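PDB 3O75: fructose transport system repressor FruR from Pseudomonas putida, which probably regulates transcription by binding specific DNA sites, and holds fructose 1-phosphate between the two lobes of its LacI-type sugar-binding domain. Local coordinates for residues Ala87-Leu92 and Leu132-Ala137; Val100-Arg105 and Val261-Lys266; Leu209-Phe214 and Leu223-Asn228. All coordinates share one frame; numbering follows the deposited sequence.

All three contacts reach the one fructose 1-phosphate bound between the lobes, each from a different part of the chain. In contact 1, D89 and R90 bind the sugar hydroxyls, and the start of helix 133-145 packs against them; contact 2 grips the phosphate from the crossover between the lobes. Contact 3 lies in the sheet of the second lobe and comes up to the phosphate with F214. Contacts 1 and 2 have centres about 12 Å apart and touch through neighbouring strands 85-88 and 98-102, with D89 N 2.8 Å from V100 O. Contacts 2 and 3, about 18 Å apart between centres, also touch, R263 against F214. Contacts 1 and 3 stay about 7 Å apart at their nearest atoms.

Contact 1: Ala87-Leu92 and Leu132-Ala137; sequences AIDRRL and LSVSQA. With F1X (1-O-phosphono-beta-D-fructofuranose), chain C.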
loop_
_atom_site.group_PDB
_atom_site.type_symbol
_atom_site.label_atom_id
_atom_site.label_comp_id
_atom_site.label_asym_id
_atom_site.label_seq_id
_atom_site.Cartn_x
_atom_site.Cartn_y
_atom_site.Cartn_z
ATOM N N ALA A 87 -15.955 11.188 -8.725
ATOM C CA ALA A 87 -14.741 10.732 -9.384
ATOM C C ALA A 87 -13.486 11.168 -8.648
ATOM O O ALA A 87 -13.401 12.284 -8.135
ATOM C CB ALA A 87 -14.699 11.208 -10.824
ATOM N N ILE A 88 -12.515 10.263 -8.599
ATOM C CA ILE A 88 -11.203 10.565 -8.057
ATOM C C ILE A 88 -10.160 10.081 -9.054
ATOM O O ILE A 88 -10.321 9.025 -9.667
ATOM C CB ILE A 88 -10.976 9.879 -6.696
ATOM C CG1 ILE A 88 -11.912 10.469 -5.636
ATOM C CG2 ILE A 88 -9.523 10.015 -6.262
ATOM C CD1 ILE A 88 -11.684 9.923 -4.234
ATOM N N ASP A 89 -9.103 10.866 -9.220
ATOM C CA ASP A 89 -8.011 10.526 -10.124
ATOM C C ASP A 89 -8.425 10.546 -11.599
ATOM O O ASP A 89 -7.991 11.421 -12.344
ATOM C CB ASP A 89 -7.385 9.181 -9.745
ATOM C CG ASP A 89 -6.059 8.943 -10.441
ATOM O OD1 ASP A 89 -5.008 9.031 -9.768
ATOM O OD2 ASP A 89 -6.073 8.673 -11.661
ATOM N N ARG A 90 -9.243 9.586 -12.029
ATOM C CA ARG A 90 -9.775 9.612 -13.394
ATOM C C ARG A 90 -11.105 10.361 -13.455
ATOM O O ARG A 90 -12.079 9.967 -12.816
ATOM C CB ARG A 90 -9.947 8.201 -13.970
ATOM C CG ARG A 90 -8.649 7.420 -14.146
ATOM C CD ARG A 90 -8.385 6.541 -12.938
ATOM N NE ARG A 90 -7.260 5.632 -13.142
ATOM C CZ ARG A 90 -7.378 4.393 -13.609
ATOM N NH1 ARG A 90 -8.572 3.918 -13.940
ATOM N NH2 ARG A 90 -6.306 3.626 -13.751
ATOM N N ARG A 91 -11.142 11.435 -14.236
ATOM C CA ARG A 91 -12.342 12.257 -14.346
ATOM C C ARG A 91 -13.511 11.495 -14.963
ATOM O O ARG A 91 -13.323 10.631 -15.825
ATOM C CB ARG A 91 -12.064 13.515 -15.176
ATOM C CG ARG A 91 -11.673 13.217 -16.610
ATOM C CD ARG A 91 -12.410 14.108 -17.600
ATOM N NE ARG A 91 -11.717 15.368 -17.851
ATOM C CZ ARG A 91 -12.043 16.213 -18.827
ATOM N NH1 ARG A 91 -13.050 15.928 -19.642
ATOM N NH2 ARG A 91 -11.361 17.339 -18.990
ATOM N N LEU A 92 -14.716 11.815 -14.504
ATOM C CA LEU A 92 -15.930 11.373 -15.168
ATOM C C LEU A 92 -16.537 12.582 -15.876
ATOM O O LEU A 92 -16.125 13.714 -15.629
ATOM C CB LEU A 92 -16.911 10.781 -14.158
ATOM C CG LEU A 92 -16.520 9.429 -13.554
ATOM C CD1 LEU A 92 -17.437 9.065 -12.398
ATOM C CD2 LEU A 92 -16.526 8.328 -14.612
ATOM N N LEU A 132 -6.805 5.619 -21.546
ATOM C CA LEU A 132 -7.312 6.352 -20.390
ATOM C C LEU A 132 -7.080 7.859 -20.493
ATOM O O LEU A 132 -6.053 8.311 -20.999
ATOM C CB LEU A 132 -6.699 5.815 -19.095
ATOM C CG LEU A 132 -7.341 4.561 -18.507
ATOM C CD1 LEU A 132 -6.643 4.170 -17.216
ATOM C CD2 LEU A 132 -8.826 4.787 -18.267
ATOM N N SER A 133 -8.044 8.628 -19.998
ATOM C CA SER A 133 -7.953 10.079 -20.003
ATOM C C SER A 133 -6.682 10.549 -19.319
ATOM O O SER A 133 -5.971 11.409 -19.834
ATOM C CB SER A 133 -9.160 10.697 -19.299
ATOM O OG SER A 133 -9.062 12.115 -19.289
ATOM N N VAL A 134 -6.398 9.981 -18.154
ATOM C CA VAL A 134 -5.244 10.402 -17.376
ATOM C C VAL A 134 -3.947 10.143 -18.144
ATOM O O VAL A 134 -2.991 10.916 -18.057
ATOM C CB VAL A 134 -5.214 9.710 -15.994
ATOM C CG1 VAL A 134 -4.885 8.231 -16.135
ATOM C CG2 VAL A 134 -4.215 10.390 -15.094
ATOM N N SER A 135 -3.930 9.058 -18.910
ATOM C CA SER A 135 -2.758 8.694 -19.695
ATOM C C SER A 135 -2.589 9.617 -20.894
ATOM O O SER A 135 -1.470 9.996 -21.239
ATOM C CB SER A 135 -2.851 7.236 -20.144
ATOM O OG SER A 135 -2.867 6.366 -19.025
ATOM N N GLN A 136 -3.704 9.981 -21.520
ATOM C CA GLN A 136 -3.675 10.891 -22.661
ATOM C C GLN A 136 -3.159 12.270 -22.266
ATOM O O GLN A 136 -2.438 12.911 -23.030
ATOM C CB GLN A 136 -5.058 11.002 -23.309
ATOM C CG GLN A 136 -5.536 9.705 -23.950
ATOM C CD GLN A 136 -6.982 9.768 -24.409
ATOM O OE1 GLN A 136 -7.639 10.805 -24.299
ATOM N NE2 GLN A 136 -7.487 8.652 -24.921
ATOM N N ALA A 137 -3.527 12.723 -21.072
ATOM C CA ALA A 137 -3.046 14.007 -20.571
ATOM C C ALA A 137 -1.545 13.966 -20.287
ATOM O O ALA A 137 -0.823 14.918 -20.579
ATOM C CB ALA A 137 -3.817 14.419 -19.320
HETATM C C1 F1X C . -1.022 6.953 -9.040
HETATM O O1 F1X C . 0.352 6.656 -8.847
HETATM P P1 F1X C . 1.393 7.871 -8.682
HETATM C C2 F1X C . -1.369 6.748 -10.504
HETATM O O2 F1X C . -0.316 7.260 -11.331
HETATM C C3 F1X C . -2.679 7.445 -10.842
HETATM O O3 F1X C . -2.497 8.836 -11.094
HETATM C C4 F1X C . -3.118 6.669 -12.059
HETATM O O4 F1X C . -4.505 6.820 -12.373
HETATM C C5 F1X C . -2.804 5.278 -11.546
HETATM O O5 F1X C . -1.571 5.371 -10.823
HETATM C C6 F1X C . -2.765 4.284 -12.681
HETATM O O6 F1X C . -4.104 3.819 -12.789
HETATM O O1P F1X C . 1.249 8.668 -9.952
HETATM O O2P F1X C . 0.924 8.595 -7.449
HETATM O O3P F1X C . 2.728 7.181 -8.548
#
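L132 lays its CD1 methyl over one face of the R90 guanidinium, 3.5 Å from NH2 and offset toward the rim, at the cleft where the two lobes of this LacI-type, periplasmic-binding-protein fold close on fructose 1-phosphate. D89 and R90 come from one lobe, while L132 and V134 stand at the start of helix 133-145 of the other. This inner side is the tightly packed one. The arginine chain bends at chi2 (94°), which brings the flat group beneath the methyl with an edge toward the sugar, NH2 pointing to O6. In its plane lie D89 OD2, in a salt bridge to R90 NE at 3.6 Å, and sugar O4, which receives a nearly straight bond from NE (175°). NH1 is anchored by D42 and the carbonyl of S66. V134 fills in beside them, its CG1 4.3 Å from R90 CG. Toward solvent the contact thins to a single touch, the CG of exposed R91 lying 3.9 Å from S133 OG. D89 adds two bonds to the sugar: with CG swung anti to the backbone N (chi1 -167°), its OD1 accepts from O3 at 2.8 Å and its OD2 from O4 at 2.5 Å.

Contact 2: Val100-Arg105 and Val261-Lys266; sequences VISDDR and VGRTFK. With F1X (1-O-phosphono-beta-D-fructofuranose), chain C.
R263 runs past S102 and D103 to reach the phosphate of fructose 1-phosphate, at the point where the chain crosses between the lobes. Segment 100-105 leaves strand 98-102 in one lobe and enters helix 104-116 in the other, and segment 261-266 crosses beside it in the same direction; two of the crossovers that form the hinge of LacI-type binding domains thus lie together. Their backbones are joined by V261 N, which bonds I101 O at 2.7 Å, and more weakly by D103 N to V261 O. D103 then sits at the centre of an inverse gamma turn. With its CG placed between backbone N and carbonyl carbon (chi1 55°), it offers OD1 to R263 N at 2.9 Å, met on the syn side and 20° out of the carboxylate plane.

The R263 side chain starts with CB, 4.1 Å from D103 OD1. CG follows, lying 3.9 Å from S102 CB. From there the chain is extended, which carries NE past the serine, 3.7 Å from S102 OG, with D104 OD1 farther off and well out of the guanidinium plane. D104 itself is paired with R138. At the tip both terminal nitrogens converge on one phosphate oxygen, O1P, NH1 at 3.0 Å and NH2 at 3.1 Å, from the edge of the guanidinium. NH1 also bonds the M230 carbonyl, and NH2 gives to a water that S102 OG and sugar O3 share. R138 is close by as well, bonded to the same ligand. Two N-H groups of R263 on one phosphate oxygen probably balance part of the negative charge of the phosphomonoester, consistent with recognition of a phosphorylated sugar by the hinge as well as by the lobes.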
loop_
_atom_site.group_PDB
_atom_site.type_symbol
_atom_site.label_atom_id
_atom_site.label_comp_id
_atom_site.label_asym_id
_atom_site.label_seq_id
_atom_site.Cartn_x
_atom_site.Cartn_y
_atom_site.Cartn_z
ATOM N N VAL A 100 -12.407 14.826 -8.732
ATOM C CA VAL A 100 -11.206 15.364 -8.108
ATOM C C VAL A 100 -9.978 14.698 -8.719
ATOM O O VAL A 100 -9.800 13.486 -8.604
ATOM C CB VAL A 100 -11.202 15.120 -6.593
ATOM C CG1 VAL A 100 -9.977 15.772 -5.955
ATOM C CG2 VAL A 100 -12.482 15.645 -5.969
ATOM N N ILE A 101 -9.126 15.491 -9.362
ATOM C CA ILE A 101 -8.000 14.951 -10.119
ATOM C C ILE A 101 -6.761 15.835 -9.978
ATOM O O ILE A 101 -6.830 16.924 -9.408
ATOM C CB ILE A 101 -8.356 14.820 -11.619
ATOM C CG1 ILE A 101 -8.572 16.203 -12.239
ATOM C CG2 ILE A 101 -9.610 13.964 -11.806
ATOM C CD1 ILE A 101 -9.058 16.156 -13.674
ATOM N N SER A 102 -5.630 15.355 -10.489
ATOM C CA SER A 102 -4.393 16.136 -10.514
ATOM C C SER A 102 -4.261 16.919 -11.818
ATOM O O SER A 102 -5.002 16.684 -12.774
ATOM C CB SER A 102 -3.176 15.223 -10.343
ATOM O OG SER A 102 -3.220 14.527 -9.108
ATOM N N ASP A 103 -3.316 17.851 -11.852
ATOM C CA ASP A 103 -2.993 18.565 -13.083
ATOM C C ASP A 103 -2.050 17.729 -13.942
ATOM O O ASP A 103 -0.893 18.102 -14.149
ATOM C CB ASP A 103 -2.367 19.932 -12.781
ATOM C CG ASP A 103 -1.136 19.836 -11.885
ATOM O OD1 ASP A 103 -1.070 18.918 -11.041
ATOM O OD2 ASP A 103 -0.230 20.686 -12.020
ATOM N N ASP A 104 -2.554 16.607 -14.444
ATOM C CA ASP A 104 -1.726 15.637 -15.157
ATOM C C ASP A 104 -0.919 16.237 -16.313
ATOM O O ASP A 104 0.288 16.016 -16.416
ATOM C CB ASP A 104 -2.586 14.467 -15.652
ATOM C CG ASP A 104 -3.168 13.648 -14.511
ATOM O OD1 ASP A 104 -2.399 13.229 -13.624
ATOM O OD2 ASP A 104 -4.396 13.426 -14.492
ATOM N N ARG A 105 -1.583 16.995 -17.177
ATOM C CA ARG A 105 -0.918 17.580 -18.331
ATOM C C ARG A 105 0.235 18.503 -17.925
ATOM O O ARG A 105 1.354 18.354 -18.414
ATOM C CB ARG A 105 -1.927 18.326 -19.204
ATOM C CG ARG A 105 -1.300 19.076 -20.364
ATOM C CD ARG A 105 -2.282 19.259 -21.514
ATOM N NE ARG A 105 -2.005 18.336 -22.611
ATOM C CZ ARG A 105 -2.541 18.431 -23.823
ATOM N NH1 ARG A 105 -3.388 19.413 -24.099
ATOM N NH2 ARG A 105 -2.226 17.548 -24.762
ATOM N N VAL A 261 -6.132 19.303 -8.467
ATOM C CA VAL A 261 -5.186 19.473 -7.374
ATOM C C VAL A 261 -3.778 19.253 -7.908
ATOM O O VAL A 261 -3.447 18.167 -8.378
ATOM C CB VAL A 261 -5.450 18.492 -6.220
ATOM C CG1 VAL A 261 -4.381 18.638 -5.155
ATOM C CG2 VAL A 261 -6.825 18.725 -5.621
ATOM N N GLY A 262 -2.955 20.293 -7.842
ATOM C CA GLY A 262 -1.606 20.230 -8.372
ATOM C C GLY A 262 -0.736 19.205 -7.673
ATOM O O GLY A 262 -0.878 18.967 -6.474
ATOM N N ARG A 263 0.167 18.589 -8.428
ATOM C CA ARG A 263 1.142 17.684 -7.838
ATOM C C ARG A 263 2.326 18.467 -7.261
ATOM O O ARG A 263 2.656 19.556 -7.733
ATOM C CB ARG A 263 1.613 16.648 -8.863
ATOM C CG ARG A 263 0.523 15.687 -9.324
ATOM C CD ARG A 263 1.124 14.387 -9.827
ATOM N NE ARG A 263 0.113 13.356 -10.057
ATOM C CZ ARG A 263 0.332 12.050 -9.908
ATOM N NH1 ARG A 263 1.520 11.613 -9.518
ATOM N NH2 ARG A 263 -0.638 11.178 -10.143
ATOM N N THR A 264 2.953 17.917 -6.228
ATOM C CA THR A 264 4.128 18.538 -5.631
ATOM C C THR A 264 5.390 18.108 -6.372
ATOM O O THR A 264 5.660 16.917 -6.511
ATOM C CB THR A 264 4.257 18.166 -4.142
ATOM O OG1 THR A 264 3.038 18.487 -3.464
ATOM C CG2 THR A 264 5.402 18.929 -3.492
ATOM N N PHE A 265 6.156 19.084 -6.847
ATOM C CA PHE A 265 7.378 18.811 -7.596
ATOM C C PHE A 265 8.573 18.658 -6.659
ATOM O O PHE A 265 8.985 19.609 -5.998
ATOM C CB PHE A 265 7.629 19.943 -8.597
ATOM C CG PHE A 265 8.686 19.638 -9.623
ATOM C CD1 PHE A 265 8.929 18.338 -10.028
ATOM C CD2 PHE A 265 9.415 20.663 -10.207
ATOM C CE1 PHE A 265 9.894 18.063 -10.983
ATOM C CE2 PHE A 265 10.380 20.393 -11.161
ATOM C CZ PHE A 265 10.618 19.088 -11.548
ATOM N N LYS A 266 9.119 17.450 -6.590
ATOM C CA LYS A 266 10.338 17.211 -5.834
ATOM C C LYS A 266 11.495 17.148 -6.819
ATOM O O LYS A 266 11.711 16.125 -7.467
ATOM C CB LYS A 266 10.240 15.900 -5.051
ATOM C CG LYS A 266 8.871 15.645 -4.437
ATOM C CD LYS A 266 8.870 15.817 -2.930
ATOM C CE LYS A 266 7.463 15.643 -2.377
ATOM N NZ LYS A 266 7.425 15.720 -0.889
HETATM C C1 F1X C . -1.022 6.953 -9.040
HETATM O O1 F1X C . 0.352 6.656 -8.847
HETATM P P1 F1X C . 1.393 7.871 -8.682
HETATM C C2 F1X C . -1.369 6.748 -10.504
HETATM O O2 F1X C . -0.316 7.260 -11.331
HETATM C C3 F1X C . -2.679 7.445 -10.842
HETATM O O3 F1X C . -2.497 8.836 -11.094
HETATM C C4 F1X C . -3.118 6.669 -12.059
HETATM O O4 F1X C . -4.505 6.820 -12.373
HETATM C C5 F1X C . -2.804 5.278 -11.546
HETATM O O5 F1X C . -1.571 5.371 -10.823
HETATM C C6 F1X C . -2.765 4.284 -12.681
HETATM O O6 F1X C . -4.104 3.819 -12.789
HETATM O O1P F1X C . 1.249 8.668 -9.952
HETATM O O2P F1X C . 0.924 8.595 -7.449
HETATM O O3P F1X C . 2.728 7.181 -8.548
HETATM O O HOH W 1 -3.524 11.707 -10.033
HETATM O O HOH W 2 -2.269 16.195 -6.429
#

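Contact 3: Leu209-Phe214 and Leu223-Asn228; sequences LQLGTF and LPLPVN. With F1X (1-O-phosphono-beta-D-fructofuranose), chain C.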
loop_
_atom_site.group_PDB
_atom_site.type_symbol
_atom_site.label_atom_id
_atom_site.label_comp_id
_atom_site.label_asym_id
_atom_site.label_seq_id
_atom_site.Cartn_x
_atom_site.Cartn_y
_atom_site.Cartn_z
ATOM N N LEU A 209 21.132 7.607 -15.496
ATOM C CA LEU A 209 20.345 8.324 -16.494
ATOM C C LEU A 209 19.486 9.349 -15.771
ATOM O O LEU A 209 19.240 9.221 -14.572
ATOM C CB LEU A 209 19.453 7.378 -17.303
ATOM C CG LEU A 209 18.202 6.809 -16.624
ATOM C CD1 LEU A 209 17.246 6.212 -17.653
ATOM C CD2 LEU A 209 18.556 5.776 -15.558
ATOM N N GLN A 210 19.041 10.370 -16.493
ATOM C CA GLN A 210 18.144 11.363 -15.920
ATOM C C GLN A 210 16.749 10.762 -15.805
ATOM O O GLN A 210 16.172 10.304 -16.790
ATOM C CB GLN A 210 18.119 12.627 -16.779
ATOM C CG GLN A 210 19.493 13.253 -17.016
ATOM C CD GLN A 210 19.899 14.244 -15.935
ATOM O OE1 GLN A 210 21.079 14.561 -15.779
ATOM N NE2 GLN A 210 18.920 14.747 -15.192
ATOM N N LEU A 211 16.207 10.777 -14.595
ATOM C CA LEU A 211 14.952 10.101 -14.316
ATOM C C LEU A 211 13.906 11.070 -13.777
ATOM O O LEU A 211 14.163 11.821 -12.838
ATOM C CB LEU A 211 15.201 8.995 -13.293
ATOM C CG LEU A 211 14.614 7.604 -13.534
ATOM C CD1 LEU A 211 14.709 7.218 -15.001
ATOM C CD2 LEU A 211 15.324 6.580 -12.655
ATOM N N GLY A 212 12.720 11.045 -14.370
ATOM C CA GLY A 212 11.592 11.786 -13.838
ATOM C C GLY A 212 10.406 10.850 -13.722
ATOM O O GLY A 212 10.182 10.025 -14.606
ATOM N N THR A 213 9.644 10.962 -12.639
ATOM C CA THR A 213 8.501 10.077 -12.455
ATOM C C THR A 213 7.304 10.760 -11.814
ATOM O O THR A 213 7.449 11.668 -10.994
ATOM C CB THR A 213 8.849 8.850 -11.578
ATOM O OG1 THR A 213 7.728 7.957 -11.546
ATOM C CG2 THR A 213 9.168 9.280 -10.149
ATOM N N PHE A 214 6.119 10.306 -12.201
ATOM C CA PHE A 214 4.918 10.569 -11.430
ATOM C C PHE A 214 4.984 9.726 -10.162
ATOM O O PHE A 214 5.500 8.610 -10.180
ATOM C CB PHE A 214 3.674 10.208 -12.243
ATOM C CG PHE A 214 3.143 11.342 -13.063
ATOM C CD1 PHE A 214 3.802 11.760 -14.207
ATOM C CD2 PHE A 214 1.986 11.998 -12.688
ATOM C CE1 PHE A 214 3.314 12.816 -14.960
ATOM C CE2 PHE A 214 1.494 13.054 -13.438
ATOM C CZ PHE A 214 2.160 13.463 -14.574
ATOM N N LEU A 223 18.446 6.880 -2.788
ATOM C CA LEU A 223 19.080 6.460 -4.029
ATOM C C LEU A 223 20.275 7.349 -4.317
ATOM O O LEU A 223 20.208 8.561 -4.128
ATOM C CB LEU A 223 18.096 6.554 -5.194
ATOM C CG LEU A 223 17.906 5.287 -6.027
ATOM C CD1 LEU A 223 16.665 4.548 -5.573
ATOM C CD2 LEU A 223 17.807 5.619 -7.505
ATOM N N PRO A 224 21.379 6.748 -4.777
ATOM C CA PRO A 224 22.521 7.549 -5.225
ATOM C C PRO A 224 22.103 8.345 -6.454
ATOM O O PRO A 224 22.465 9.510 -6.612
ATOM C CB PRO A 224 23.558 6.490 -5.604
ATOM C CG PRO A 224 22.754 5.270 -5.933
ATOM C CD PRO A 224 21.572 5.307 -5.015
ATOM N N LEU A 225 21.329 7.691 -7.312
ATOM C CA LEU A 225 20.765 8.302 -8.507
ATOM C C LEU A 225 19.551 9.162 -8.153
ATOM O O LEU A 225 18.510 8.636 -7.762
ATOM C CB LEU A 225 20.355 7.203 -9.488
ATOM C CG LEU A 225 19.696 7.596 -10.806
ATOM C CD1 LEU A 225 20.699 8.282 -11.715
ATOM C CD2 LEU A 225 19.114 6.363 -11.481
ATOM N N PRO A 226 19.684 10.490 -8.294
ATOM C CA PRO A 226 18.602 11.437 -7.995
ATOM C C PRO A 226 17.423 11.304 -8.959
ATOM O O PRO A 226 17.624 11.065 -10.151
ATOM C CB PRO A 226 19.274 12.801 -8.177
ATOM C CG PRO A 226 20.401 12.542 -9.120
ATOM C CD PRO A 226 20.900 11.173 -8.771
ATOM N N VAL A 227 16.208 11.470 -8.443
ATOM C CA VAL A 227 15.004 11.346 -9.256
ATOM C C VAL A 227 14.046 12.508 -9.025
ATOM O O VAL A 227 13.632 12.765 -7.896
ATOM C CB VAL A 227 14.252 10.040 -8.947
ATOM C CG1 VAL A 227 12.984 9.951 -9.784
ATOM C CG2 VAL A 227 15.150 8.837 -9.191
ATOM N N ASN A 228 13.697 13.213 -10.099
ATOM C CA ASN A 228 12.656 14.233 -10.032
ATOM C C ASN A 228 11.279 13.587 -9.958
ATOM O O ASN A 228 10.992 12.649 -10.694
ATOM C CB ASN A 228 12.739 15.176 -11.231
ATOM C CG ASN A 228 13.897 16.149 -11.122
ATOM O OD1 ASN A 228 14.689 16.082 -10.180
ATOM N ND2 ASN A 228 13.999 17.063 -12.084
HETATM C C1 F1X C . -1.022 6.953 -9.040
HETATM O O1 F1X C . 0.352 6.656 -8.847
HETATM P P1 F1X C . 1.393 7.871 -8.682
HETATM C C2 F1X C . -1.369 6.748 -10.504
HETATM O O2 F1X C . -0.316 7.260 -11.331
HETATM C C3 F1X C . -2.679 7.445 -10.842
HETATM O O3 F1X C . -2.497 8.836 -11.094
HETATM C C4 F1X C . -3.118 6.669 -12.059
HETATM O O4 F1X C . -4.505 6.820 -12.373
HETATM C C5 F1X C . -2.804 5.278 -11.546
HETATM O O5 F1X C . -1.571 5.371 -10.823
HETATM C C6 F1X C . -2.765 4.284 -12.681
HETATM O O6 F1X C . -4.104 3.819 -12.789
HETATM O O1P F1X C . 1.249 8.668 -9.952
HETATM O O2P F1X C . 0.924 8.595 -7.449
HETATM O O3P F1X C . 2.728 7.181 -8.548
HETATM O O HOH W 3 18.791 10.929 -12.707
#
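L211-T213 and V227-N228 run as parallel neighbours, N228 straddling G212 by giving its N to L211 O at 3.1 Å and taking T213 N on its O at 2.9 Å. Toward the other end the segments part, L209 and L225 being too far apart for direct backbone bonds. A water spans the gap there, donating to P226 O at 2.8 Å and to L209 O, and receiving a weak bond from L211 N.

On the face carrying L211 and V227 the two side chains lie abreast and point the same way, L211 CB 4.1 Å from V227 CG2. L225 meets L211 at about a right angle, CD2 to CD2 at 4.0 Å. Its other methyl, CD1, lies 3.3 Å from L209 O. Strands 210-214 and 227-231 belong to the second lobe of the LacI-type fold, where a loop without a helix joins them. Helix 189-200 packs on this leucine-rich face, L192 and F196 against L211.

T213 crosses V227 obliquely, CG2 to CG1 at 3.9 Å. The same chi1, -174°, puts its OG1 anti to the backbone N, where it donates to F214 O at 2.7 Å, tilted 31° from the carbonyl plane, and also bonds T186 OG1. N228 sends its side chain from the other face of the sheet; its OD1 accepts from I269 N and its ND2 bonds S114 OG. Beyond T213 the strand ends at the ligand: the F214 ring packs on helix 104-116 and has the phosphate O1P near its plane, at its edge.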